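Local coordinates for protein trehalose-6-phosphate phosphatase (Candida albicans, PDB 5DXF) that belongs to the trehalose-phosphatase proteins and has an N-terminal region with the two-domain GT-B fold of glycosyltransferase family 20, at residues 258-263 / 435-440; 309-314 / 421-426; 443-448 / 501-506; 454-459 / 482-487. All coordinates share one frame; numbering follows the deposited sequence.

Contact 1: 258-263 / 435-440; sequences GFQSDS and DGMNTT
Q260 sets its CG opposite its own carbonyl carbon (chi1 -51°) and then bends at chi2 (-80°), and this folded chain carries its amide over G436 to M437. The contact bridges the two Rossmann-like halves of a GT-B fold. Segment 258-263 runs from strand 256-259 of the large sheet into helix 262-274, whereas 435-440 leads into helix 439-447 of the other half. The aliphatic part of Q260 lies on the glycine backbone: its CB is 3.2 Å from G436 O and its CG 3.7 Å from G436 CA. With no side chain, G436 lets the methylenes come down onto the main chain. Farther out, CG of M437, the methylene before the sulfur, lies against the amide of Q260, the two side chains passing at a slant. Glutamine suits the site because its carbons can pack while its polar end is satisfied within its own half: OE1 accepts from I299 N and NE2 donates to H229 O, two bonds that fix the turn of the buried amide. M437 also touches P298 of that half. At the end of the side chain, Q260 OE1 lies 3.4 Å from M437 CG.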
loop_
_atom_site.group_PDB
_atom_site.type_symbol
_atom_site.label_atom_id
_atom_site.label_comp_id
_atom_site.label_asym_id
_atom_site.label_seq_id
_atom_site.Cartn_x
_atom_site.Cartn_y
_atom_site.Cartn_z
ATOM N N GLY A 258 10.699 -9.562 -4.840
ATOM C CA GLY A 258 10.034 -9.642 -3.549
ATOM C C GLY A 258 8.523 -9.481 -3.582
ATOM O O GLY A 258 7.985 -8.708 -4.379
ATOM N N PHE A 259 7.835 -10.210 -2.705
ATOM C CA PHE A 259 6.383 -10.107 -2.599
ATOM C C PHE A 259 5.927 -9.919 -1.154
ATOM O O PHE A 259 6.657 -10.241 -0.213
ATOM C CB PHE A 259 5.712 -11.347 -3.194
ATOM C CG PHE A 259 5.930 -11.501 -4.668
ATOM C CD1 PHE A 259 5.090 -10.875 -5.577
ATOM C CD2 PHE A 259 6.976 -12.272 -5.148
ATOM C CE1 PHE A 259 5.291 -11.014 -6.936
ATOM C CE2 PHE A 259 7.180 -12.416 -6.504
ATOM C CZ PHE A 259 6.338 -11.785 -7.400
ATOM N N GLN A 260 4.714 -9.400 -0.986
ATOM C CA GLN A 260 4.139 -9.183 0.337
ATOM C C GLN A 260 3.739 -10.502 0.989
ATOM O O GLN A 260 3.896 -10.685 2.198
ATOM C CB GLN A 260 2.918 -8.259 0.248
ATOM C CG GLN A 260 3.140 -6.952 -0.508
ATOM C CD GLN A 260 3.836 -5.890 0.326
ATOM O OE1 GLN A 260 4.322 -6.162 1.422
ATOM N NE2 GLN A 260 3.882 -4.669 -0.193
ATOM N N SER A 261 3.255 -11.437 0.184
ATOM C CA SER A 261 2.710 -12.679 0.710
ATOM C C SER A 261 3.088 -13.923 -0.090
ATOM O O SER A 261 3.496 -13.834 -1.227
ATOM C CB SER A 261 1.197 -12.556 0.875
ATOM O OG SER A 261 0.582 -13.820 0.918
ATOM N N ASP A 262 2.975 -15.076 0.547
ATOM C CA ASP A 262 3.357 -16.370 -0.016
ATOM C C ASP A 262 2.611 -16.670 -1.314
ATOM O O ASP A 262 3.201 -17.144 -2.293
ATOM C CB ASP A 262 3.095 -17.476 1.014
ATOM C CG ASP A 262 3.544 -18.845 0.537
ATOM O OD1 ASP A 262 4.665 -18.955 -0.001
ATOM O OD2 ASP A 262 2.773 -19.815 0.708
ATOM N N SER A 263 1.311 -16.387 -1.311
ATOM C CA SER A 263 0.450 -16.672 -2.451
ATOM C C SER A 263 0.906 -15.951 -3.714
ATOM O O SER A 263 0.835 -16.506 -4.810
ATOM C CB SER A 263 -0.996 -16.291 -2.131
ATOM O OG SER A 263 -1.108 -14.905 -1.867
ATOM N N ASP A 435 -5.329 -6.988 -1.222
ATOM C CA ASP A 435 -4.250 -6.004 -1.242
ATOM C C ASP A 435 -2.894 -6.624 -0.918
ATOM O O ASP A 435 -2.816 -7.753 -0.432
ATOM C CB ASP A 435 -4.543 -4.855 -0.266
ATOM C CG ASP A 435 -4.764 -5.326 1.167
ATOM O OD1 ASP A 435 -4.301 -6.425 1.541
ATOM O OD2 ASP A 435 -5.402 -4.576 1.933
ATOM N N GLY A 436 -1.830 -5.875 -1.187
ATOM C CA GLY A 436 -0.494 -6.303 -0.823
ATOM C C GLY A 436 -0.299 -6.188 0.674
ATOM O O GLY A 436 0.100 -7.148 1.334
ATOM N N MET A 437 -0.597 -5.010 1.214
ATOM C CA MET A 437 -0.456 -4.763 2.644
ATOM C C MET A 437 -1.370 -3.646 3.134
ATOM O O MET A 437 -1.574 -2.647 2.444
ATOM C CB MET A 437 0.997 -4.424 2.985
ATOM C CG MET A 437 1.782 -5.597 3.533
ATOM S SD MET A 437 1.025 -6.252 5.032
ATOM C CE MET A 437 1.747 -7.887 5.083
ATOM N N ASN A 438 -1.914 -3.823 4.334
ATOM C CA ASN A 438 -2.721 -2.789 4.967
ATOM C C ASN A 438 -1.919 -2.047 6.032
ATOM O O ASN A 438 -1.753 -2.531 7.152
ATOM C CB ASN A 438 -3.986 -3.389 5.579
ATOM C CG ASN A 438 -5.005 -2.333 5.961
ATOM O OD1 ASN A 438 -5.049 -1.878 7.105
ATOM N ND2 ASN A 438 -5.830 -1.932 5.000
ATOM N N THR A 439 -1.420 -0.872 5.666
ATOM C CA THR A 439 -0.615 -0.038 6.552
ATOM C C THR A 439 -1.419 0.456 7.758
ATOM O O THR A 439 -0.913 0.521 8.890
ATOM C CB THR A 439 -0.049 1.174 5.779
ATOM O OG1 THR A 439 0.804 0.714 4.723
ATOM C CG2 THR A 439 0.736 2.093 6.696
ATOM N N THR A 440 -2.680 0.787 7.499
ATOM C CA THR A 440 -3.576 1.355 8.500
ATOM C C THR A 440 -3.732 0.460 9.729
ATOM O O THR A 440 -3.810 0.954 10.851
ATOM C CB THR A 440 -4.969 1.631 7.890
ATOM O OG1 THR A 440 -4.831 2.519 6.774
ATOM C CG2 THR A 440 -5.902 2.257 8.918
#

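Contact 2: 309-314 / 421-426; sequences DAFSSE and LLRVAD
The F311 ring has A310 CB over one face, 3.8 Å above its plane and toward the rim, while its own CD1 lies over one face of the R423 guanidinium, which has A310 O near its edge, about 21° out of the plane. Ring and guanidinium planes are 43° apart, so they lean together without stacking flat. This is a helix-end contact in the second Rossmann-like half of the GT-B fold: the last turn of helix 303-311 meets the last turn of helix 415-424. At such an end, carbonyls lack the next turn's N-H donors and probably carry extra negative character, which suits a long cationic side chain. R423 reaches across with a bend at chi3 that swings its head toward the carbonyl; R423 CD passes 3.4 Å from A310 O. The small A310 leaves room for this approach. E318 pairs with NH2 in a salt bridge, and V317 and V321 pack on the arginine chain. A flat aromatic suits position 311, since it can lean on the guanidinium while Y450 meets its ring edge-to-face; R423 NE is 3.5 Å from F311 CE1. R423 NH1 donates to A310 O over 3.0 Å, with an N-H...O angle of 145°.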
loop_
_atom_site.group_PDB
_atom_site.type_symbol
_atom_site.label_atom_id
_atom_site.label_comp_id
_atom_site.label_asym_id
_atom_site.label_seq_id
_atom_site.Cartn_x
_atom_site.Cartn_y
_atom_site.Cartn_z
ATOM N N ASP A 309 4.912 10.530 16.816
ATOM C CA ASP A 309 3.890 11.471 16.394
ATOM C C ASP A 309 2.581 11.197 17.085
ATOM O O ASP A 309 1.870 12.096 17.464
ATOM C CB ASP A 309 3.730 11.444 14.884
ATOM C CG ASP A 309 4.984 11.846 14.165
ATOM O OD1 ASP A 309 6.022 11.989 14.816
ATOM O OD2 ASP A 309 4.943 12.020 12.941
ATOM N N ALA A 310 2.267 9.932 17.250
ATOM C CA ALA A 310 1.039 9.560 17.902
ATOM C C ALA A 310 1.023 10.063 19.327
ATOM O O ALA A 310 0.003 10.495 19.830
ATOM C CB ALA A 310 0.882 8.054 17.887
ATOM N N PHE A 311 2.158 9.979 19.995
ATOM C CA PHE A 311 2.155 10.241 21.434
ATOM C C PHE A 311 2.964 11.461 21.893
ATOM O O PHE A 311 3.049 11.725 23.091
ATOM C CB PHE A 311 2.644 8.993 22.172
ATOM C CG PHE A 311 1.806 7.775 21.906
ATOM C CD1 PHE A 311 0.517 7.686 22.406
ATOM C CD2 PHE A 311 2.300 6.726 21.151
ATOM C CE1 PHE A 311 -0.262 6.571 22.160
ATOM C CE2 PHE A 311 1.526 5.605 20.903
ATOM C CZ PHE A 311 0.244 5.529 21.409
ATOM N N SER A 312 3.543 12.213 20.963
ATOM C CA SER A 312 4.301 13.404 21.352
ATOM C C SER A 312 3.385 14.560 21.741
ATOM O O SER A 312 2.319 14.751 21.152
ATOM C CB SER A 312 5.239 13.852 20.230
ATOM O OG SER A 312 5.971 15.004 20.614
ATOM N N SER A 313 3.815 15.330 22.736
ATOM C CA SER A 313 3.055 16.476 23.217
ATOM C C SER A 313 3.173 17.648 22.252
ATOM O O SER A 313 2.219 18.397 22.045
ATOM C CB SER A 313 3.540 16.880 24.611
ATOM O OG SER A 313 4.955 16.902 24.663
ATOM N N GLU A 314 4.356 17.788 21.662
ATOM C CA GLU A 314 4.654 18.876 20.740
ATOM C C GLU A 314 3.699 18.948 19.552
ATOM O O GLU A 314 3.256 20.034 19.176
ATOM C CB GLU A 314 6.092 18.748 20.227
ATOM C CG GLU A 314 7.156 18.997 21.281
ATOM C CD GLU A 314 7.164 20.431 21.772
ATOM O OE1 GLU A 314 7.367 21.346 20.946
ATOM O OE2 GLU A 314 6.966 20.645 22.987
ATOM N N LEU A 421 -7.512 10.176 15.408
ATOM C CA LEU A 421 -8.583 9.246 15.049
ATOM C C LEU A 421 -8.253 7.789 15.390
ATOM O O LEU A 421 -9.083 7.077 15.962
ATOM C CB LEU A 421 -8.916 9.378 13.556
ATOM C CG LEU A 421 -9.743 10.602 13.139
ATOM C CD1 LEU A 421 -9.726 10.787 11.628
ATOM C CD2 LEU A 421 -11.169 10.482 13.651
ATOM N N LEU A 422 -7.045 7.350 15.053
ATOM C CA LEU A 422 -6.637 5.986 15.376
ATOM C C LEU A 422 -6.553 5.761 16.885
ATOM O O LEU A 422 -6.983 4.720 17.382
ATOM C CB LEU A 422 -5.296 5.653 14.723
ATOM C CG LEU A 422 -5.310 5.558 13.195
ATOM C CD1 LEU A 422 -3.948 5.134 12.668
ATOM C CD2 LEU A 422 -6.396 4.602 12.719
ATOM N N ARG A 423 -6.013 6.733 17.614
ATOM C CA ARG A 423 -5.880 6.603 19.064
ATOM C C ARG A 423 -7.228 6.588 19.798
ATOM O O ARG A 423 -7.415 5.798 20.723
ATOM C CB ARG A 423 -4.995 7.723 19.622
ATOM C CG ARG A 423 -3.505 7.407 19.606
ATOM C CD ARG A 423 -2.702 8.483 20.319
ATOM N NE ARG A 423 -3.095 8.614 21.718
ATOM C CZ ARG A 423 -2.740 9.622 22.508
ATOM N NH1 ARG A 423 -1.978 10.601 22.039
ATOM N NH2 ARG A 423 -3.151 9.653 23.768
ATOM N N VAL A 424 -8.167 7.442 19.395
ATOM C CA VAL A 424 -9.464 7.498 20.072
ATOM C C VAL A 424 -10.319 6.278 19.722
ATOM O O VAL A 424 -11.309 5.985 20.392
ATOM C CB VAL A 424 -10.256 8.787 19.710
ATOM C CG1 VAL A 424 -11.437 9.000 20.666
ATOM C CG2 VAL A 424 -9.348 10.009 19.728
ATOM N N ALA A 425 -9.927 5.559 18.676
ATOM C CA ALA A 425 -10.712 4.426 18.193
ATOM C C ALA A 425 -10.894 3.326 19.239
ATOM O O ALA A 425 -9.937 2.913 19.898
ATOM C CB ALA A 425 -10.074 3.850 16.949
ATOM N N ASP A 426 -12.127 2.873 19.405
ATOM C CA ASP A 426 -12.416 1.722 20.226
ATOM C C ASP A 426 -12.384 0.454 19.379
ATOM O O ASP A 426 -12.374 -0.650 19.895
ATOM C CB ASP A 426 -13.776 1.883 20.904
ATOM C CG ASP A 426 -13.837 3.098 21.820
ATOM O OD1 ASP A 426 -13.186 3.091 22.887
ATOM O OD2 ASP A 426 -14.546 4.059 21.472
#

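Contact 3: 443-448 / 501-506; sequences EFVICQ and SKLYEK
V445 is the bump of this contact, and the backbone of helix 493-509 between L503 and Y504 is the hollow that receives it. Its CG1 stands anti to the backbone N (chi1 171°) and pushes in until it lies 3.6 Å from Y504 CA and 3.7 Å from L503 C. One wall is L503 CB, 3.9 Å from V445 CG1; Y504 CB forms another at 4.2 Å from the same methyl. As E500 and V507 also touch V445, the valine fits as a knob into a hole bounded by E500, L503, Y504 and V507, at i, i+3, i+4 and i+7 of the facing helix. A short beta-branched side chain suits this place, since it fills a shallow hollow without holding the helices apart. Beside it the tyrosine does the reverse: Y504 lays the CD1-CE1 edge of its ring along helix 439-447, with I446 CA in the ring plane and 3.9 Å from Y504 CE1. I446 CG2 adds a looser apolar touch to that edge. The phenol OH is hydrogen-bonded to E307 and K449, which fixes the far end of the ring. The short helical segments cross at -120° with axes 9.1 Å apart. Helix 439-447 is also flanked by helix 303-311, through I446, and by helix 415-424, through C447, while its F444 and V445 rest on L455 of strand 455-458.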
loop_
_atom_site.group_PDB
_atom_site.type_symbol
_atom_site.label_atom_id
_atom_site.label_comp_id
_atom_site.label_asym_id
_atom_site.label_seq_id
_atom_site.Cartn_x
_atom_site.Cartn_y
_atom_site.Cartn_z
ATOM N N GLU A 443 -0.401 0.740 11.794
ATOM C CA GLU A 443 -0.425 2.055 12.436
ATOM C C GLU A 443 -1.412 2.100 13.603
ATOM O O GLU A 443 -1.112 2.658 14.661
ATOM C CB GLU A 443 -0.768 3.140 11.415
ATOM C CG GLU A 443 0.440 3.683 10.672
ATOM C CD GLU A 443 0.077 4.349 9.359
ATOM O OE1 GLU A 443 0.973 4.953 8.732
ATOM O OE2 GLU A 443 -1.099 4.261 8.950
ATOM N N PHE A 444 -2.582 1.503 13.402
ATOM C CA PHE A 444 -3.600 1.411 14.444
ATOM C C PHE A 444 -3.083 0.643 15.656
ATOM O O PHE A 444 -3.274 1.070 16.802
ATOM C CB PHE A 444 -4.863 0.741 13.897
ATOM C CG PHE A 444 -5.849 0.335 14.958
ATOM C CD1 PHE A 444 -6.742 1.258 15.484
ATOM C CD2 PHE A 444 -5.892 -0.973 15.423
ATOM C CE1 PHE A 444 -7.656 0.887 16.456
ATOM C CE2 PHE A 444 -6.800 -1.351 16.397
ATOM C CZ PHE A 444 -7.685 -0.420 16.913
ATOM N N VAL A 445 -2.437 -0.492 15.399
ATOM C CA VAL A 445 -1.893 -1.310 16.476
ATOM C C VAL A 445 -0.870 -0.511 17.279
ATOM O O VAL A 445 -0.860 -0.575 18.511
ATOM C CB VAL A 445 -1.247 -2.611 15.945
ATOM C CG1 VAL A 445 -0.502 -3.329 17.053
ATOM C CG2 VAL A 445 -2.306 -3.527 15.352
ATOM N N ILE A 446 -0.023 0.254 16.589
ATOM C CA ILE A 446 0.906 1.139 17.294
ATOM C C ILE A 446 0.145 2.149 18.155
ATOM O O ILE A 446 0.478 2.373 19.324
ATOM C CB ILE A 446 1.828 1.919 16.332
ATOM C CG1 ILE A 446 2.788 0.981 15.606
ATOM C CG2 ILE A 446 2.613 2.978 17.091
ATOM C CD1 ILE A 446 3.763 1.714 14.723
ATOM N N CYS A 447 -0.886 2.746 17.566
ATOM C CA CYS A 447 -1.661 3.787 18.231
ATOM C C CYS A 447 -2.475 3.266 19.408
ATOM O O CYS A 447 -2.986 4.051 20.205
ATOM C CB CYS A 447 -2.598 4.470 17.231
ATOM S SG CYS A 447 -1.774 5.545 16.035
ATOM N N GLN A 448 -2.604 1.947 19.513
ATOM C CA GLN A 448 -3.417 1.364 20.574
ATOM C C GLN A 448 -2.616 0.684 21.675
ATOM O O GLN A 448 -3.193 -0.020 22.496
ATOM C CB GLN A 448 -4.404 0.353 19.987
ATOM C CG GLN A 448 -5.513 0.986 19.187
ATOM C CD GLN A 448 -6.329 1.965 20.001
ATOM O OE1 GLN A 448 -6.520 1.783 21.203
ATOM N NE2 GLN A 448 -6.816 3.014 19.351
ATOM N N SER A 501 -0.828 -6.622 23.109
ATOM C CA SER A 501 0.582 -6.888 23.365
ATOM C C SER A 501 1.146 -7.683 22.198
ATOM O O SER A 501 2.059 -7.216 21.496
ATOM C CB SER A 501 0.787 -7.648 24.677
ATOM O OG SER A 501 2.170 -7.834 24.933
ATOM N N LYS A 502 0.566 -8.865 21.987
ATOM C CA LYS A 502 0.969 -9.773 20.914
ATOM C C LYS A 502 1.127 -9.060 19.573
ATOM O O LYS A 502 2.189 -9.128 18.938
ATOM C CB LYS A 502 -0.048 -10.912 20.778
ATOM C CG LYS A 502 -0.245 -11.728 22.047
ATOM C CD LYS A 502 -1.343 -12.770 21.890
ATOM C CE LYS A 502 -1.486 -13.596 23.161
ATOM N NZ LYS A 502 -1.200 -15.043 22.949
ATOM N N LEU A 503 0.071 -8.364 19.160
ATOM C CA LEU A 503 0.075 -7.649 17.888
ATOM C C LEU A 503 1.105 -6.525 17.854
ATOM O O LEU A 503 1.713 -6.270 16.819
ATOM C CB LEU A 503 -1.307 -7.068 17.592
ATOM C CG LEU A 503 -2.458 -8.062 17.472
ATOM C CD1 LEU A 503 -3.762 -7.323 17.225
ATOM C CD2 LEU A 503 -2.179 -9.057 16.362
ATOM N N TYR A 504 1.299 -5.857 18.985
ATOM C CA TYR A 504 2.212 -4.722 19.046
ATOM C C TYR A 504 3.648 -5.176 18.841
ATOM O O TYR A 504 4.338 -4.656 17.966
ATOM C CB TYR A 504 2.071 -3.977 20.371
ATOM C CG TYR A 504 2.905 -2.725 20.480
ATOM C CD1 TYR A 504 2.543 -1.560 19.815
ATOM C CD2 TYR A 504 4.050 -2.705 21.259
ATOM C CE1 TYR A 504 3.310 -0.409 19.921
ATOM C CE2 TYR A 504 4.820 -1.565 21.372
ATOM C CZ TYR A 504 4.448 -0.422 20.704
ATOM O OH TYR A 504 5.228 0.704 20.827
ATOM N N GLU A 505 4.102 -6.152 19.624
ATOM C CA GLU A 505 5.460 -6.652 19.414
ATOM C C GLU A 505 5.589 -7.356 18.059
ATOM O O GLU A 505 6.672 -7.374 17.472
ATOM C CB GLU A 505 5.898 -7.583 20.553
ATOM C CG GLU A 505 4.810 -8.441 21.157
ATOM C CD GLU A 505 5.377 -9.525 22.041
ATOM O OE1 GLU A 505 5.907 -9.201 23.127
ATOM O OE2 GLU A 505 5.302 -10.706 21.639
ATOM N N LYS A 506 4.490 -7.909 17.544
ATOM C CA LYS A 506 4.542 -8.530 16.221
ATOM C C LYS A 506 4.783 -7.486 15.128
ATOM O O LYS A 506 5.500 -7.743 14.160
ATOM C CB LYS A 506 3.266 -9.313 15.915
ATOM C CG LYS A 506 3.407 -10.230 14.704
ATOM C CD LYS A 506 4.574 -11.199 14.888
ATOM C CE LYS A 506 4.822 -12.039 13.642
ATOM N NZ LYS A 506 5.159 -11.200 12.458
#

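Contact 4: 454-459 / 482-487; sequences PLILSE and AKTIND
Strand 455-458 runs past helix 478-489 with I456 and I485 as the closest pair, their CA atoms 7.8 Å apart, a spacing that leaves room for one layer of side chains. I456 spans it. Its CG1 is opposite the carbonyl carbon (chi1 -53°) and the chain then extends, so that CD1 ends over the helix, 3.7 Å from T484 CG2 and 3.9 Å from I485 CA. With I456 CG2 lying 3.8 Å from T484 CG2, the threonine methyl is met by both arms of the isoleucine as the two side chains run alongside in opposite senses. This is the helix-on-sheet layering of a Rossmann-like domain, here the second half of the GT-B fold, with 455-458 lying between the parallel strands 428-430 and 471-473. Residues alternate along it, branched aliphatics suiting both buried faces: I456 faces helix 478-489, while L455 and L457 turn to helix 439-447 on the opposite face. T484 serves at the margin because it has two characters, its methyl turned to I456 and its OG1 bonded to G480 O one turn back in its own helix. I485 meets the strand more lightly, its CG1 4.1 Å from I456 CD1, and also touches L429 and F356.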
loop_
_atom_site.group_PDB
_atom_site.type_symbol
_atom_site.label_atom_id
_atom_site.label_comp_id
_atom_site.label_asym_id
_atom_site.label_seq_id
_atom_site.Cartn_x
_atom_site.Cartn_y
_atom_site.Cartn_z
ATOM N N PRO A 454 -9.311 -3.260 20.131
ATOM C CA PRO A 454 -9.241 -4.413 19.223
ATOM C C PRO A 454 -9.202 -4.081 17.728
ATOM O O PRO A 454 -9.779 -3.094 17.240
ATOM C CB PRO A 454 -10.520 -5.195 19.554
ATOM C CG PRO A 454 -11.441 -4.197 20.133
ATOM C CD PRO A 454 -10.566 -3.253 20.903
ATOM N N LEU A 455 -8.499 -4.948 17.006
ATOM C CA LEU A 455 -8.398 -4.877 15.559
ATOM C C LEU A 455 -9.039 -6.105 14.924
ATOM O O LEU A 455 -8.705 -7.240 15.269
ATOM C CB LEU A 455 -6.935 -4.766 15.128
ATOM C CG LEU A 455 -6.661 -5.066 13.653
ATOM C CD1 LEU A 455 -7.232 -3.971 12.766
ATOM C CD2 LEU A 455 -5.173 -5.253 13.404
ATOM N N ILE A 456 -9.969 -5.871 14.007
ATOM C CA ILE A 456 -10.566 -6.950 13.236
ATOM C C ILE A 456 -10.015 -6.912 11.815
ATOM O O ILE A 456 -10.023 -5.865 11.157
ATOM C CB ILE A 456 -12.100 -6.859 13.210
ATOM C CG1 ILE A 456 -12.648 -6.767 14.634
ATOM C CG2 ILE A 456 -12.691 -8.065 12.496
ATOM C CD1 ILE A 456 -14.160 -6.793 14.703
ATOM N N LEU A 457 -9.532 -8.061 11.354
ATOM C CA LEU A 457 -8.776 -8.138 10.115
ATOM C C LEU A 457 -9.398 -9.117 9.127
ATOM O O LEU A 457 -9.773 -10.235 9.488
ATOM C CB LEU A 457 -7.327 -8.536 10.414
ATOM C CG LEU A 457 -6.239 -7.861 9.582
ATOM C CD1 LEU A 457 -6.402 -6.357 9.660
ATOM C CD2 LEU A 457 -4.857 -8.273 10.068
ATOM N N SER A 458 -9.516 -8.679 7.878
ATOM C CA SER A 458 -9.984 -9.545 6.805
ATOM C C SER A 458 -8.931 -10.613 6.568
ATOM O O SER A 458 -7.736 -10.331 6.621
ATOM C CB SER A 458 -10.250 -8.747 5.525
ATOM O OG SER A 458 -10.481 -9.603 4.420
ATOM N N GLU A 459 -9.365 -11.844 6.326
ATOM C CA GLU A 459 -8.421 -12.932 6.107
ATOM C C GLU A 459 -7.800 -12.845 4.717
ATOM O O GLU A 459 -6.828 -13.539 4.415
ATOM C CB GLU A 459 -9.108 -14.284 6.297
ATOM C CG GLU A 459 -10.230 -14.551 5.311
ATOM C CD GLU A 459 -10.963 -15.840 5.610
ATOM O OE1 GLU A 459 -11.132 -16.164 6.804
ATOM O OE2 GLU A 459 -11.365 -16.535 4.653
ATOM N N ALA A 482 -20.693 -8.846 11.597
ATOM C CA ALA A 482 -21.535 -8.323 12.669
ATOM C C ALA A 482 -21.247 -9.013 14.000
ATOM O O ALA A 482 -20.927 -8.354 15.004
ATOM C CB ALA A 482 -22.997 -8.482 12.301
ATOM N N LYS A 483 -21.366 -10.340 13.997
ATOM C CA LYS A 483 -21.075 -11.151 15.178
ATOM C C LYS A 483 -19.692 -10.835 15.750
ATOM O O LYS A 483 -19.524 -10.699 16.965
ATOM C CB LYS A 483 -21.170 -12.640 14.836
ATOM C CG LYS A 483 -22.588 -13.166 14.650
ATOM C CD LYS A 483 -22.575 -14.502 13.919
ATOM C CE LYS A 483 -23.704 -15.408 14.380
ATOM N NZ LYS A 483 -25.040 -14.780 14.195
ATOM N N THR A 484 -18.712 -10.708 14.861
ATOM C CA THR A 484 -17.334 -10.432 15.252
ATOM C C THR A 484 -17.198 -9.060 15.900
ATOM O O THR A 484 -16.483 -8.907 16.885
ATOM C CB THR A 484 -16.380 -10.510 14.048
ATOM O OG1 THR A 484 -16.572 -11.752 13.359
ATOM C CG2 THR A 484 -14.937 -10.410 14.509
ATOM N N ILE A 485 -17.878 -8.068 15.336
ATOM C CA ILE A 485 -17.863 -6.717 15.890
ATOM C C ILE A 485 -18.448 -6.716 17.301
ATOM O O ILE A 485 -17.868 -6.133 18.226
ATOM C CB ILE A 485 -18.640 -5.734 14.988
ATOM C CG1 ILE A 485 -17.852 -5.448 13.706
ATOM C CG2 ILE A 485 -18.923 -4.437 15.722
ATOM C CD1 ILE A 485 -18.671 -4.769 12.631
ATOM N N ASN A 486 -19.587 -7.387 17.466
ATOM C CA ASN A 486 -20.177 -7.529 18.795
ATOM C C ASN A 486 -19.213 -8.203 19.774
ATOM O O ASN A 486 -19.070 -7.760 20.916
ATOM C CB ASN A 486 -21.489 -8.314 18.729
ATOM C CG ASN A 486 -22.136 -8.484 20.094
ATOM O OD1 ASN A 486 -22.723 -7.547 20.636
ATOM N ND2 ASN A 486 -22.030 -9.683 20.655
ATOM N N ASP A 487 -18.552 -9.264 19.320
ATOM C CA ASP A 487 -17.597 -9.993 20.153
ATOM C C ASP A 487 -16.411 -9.128 20.573
ATOM O O ASP A 487 -15.968 -9.185 21.719
ATOM C CB ASP A 487 -17.083 -11.231 19.421
ATOM C CG ASP A 487 -18.087 -12.364 19.413
ATOM O OD1 ASP A 487 -19.244 -12.146 19.827
ATOM O OD2 ASP A 487 -17.716 -13.478 18.984
#

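In the fold
Contact 1 alone joins the two halves of the GT-B fold and lies nearest the middle of the molecule; contacts 2, 3 and 4 all belong to the second half. Contacts 1 and 3 share helix 439-447, one at the approach to its start and the other at its closing turns. Contacts 3 and 4 are buried and apolar, and they meet where helix 439-447 packs on strand 455-458. Contact 2 is only partly buried and is the one with a hydrogen bond between its segments; it adjoins contact 3, R423 O probably bonding to Q448 NE2. Contact 1 packs methylenes on a glycine backbone, whereas contact 2 pairs a charged side chain with a helix end.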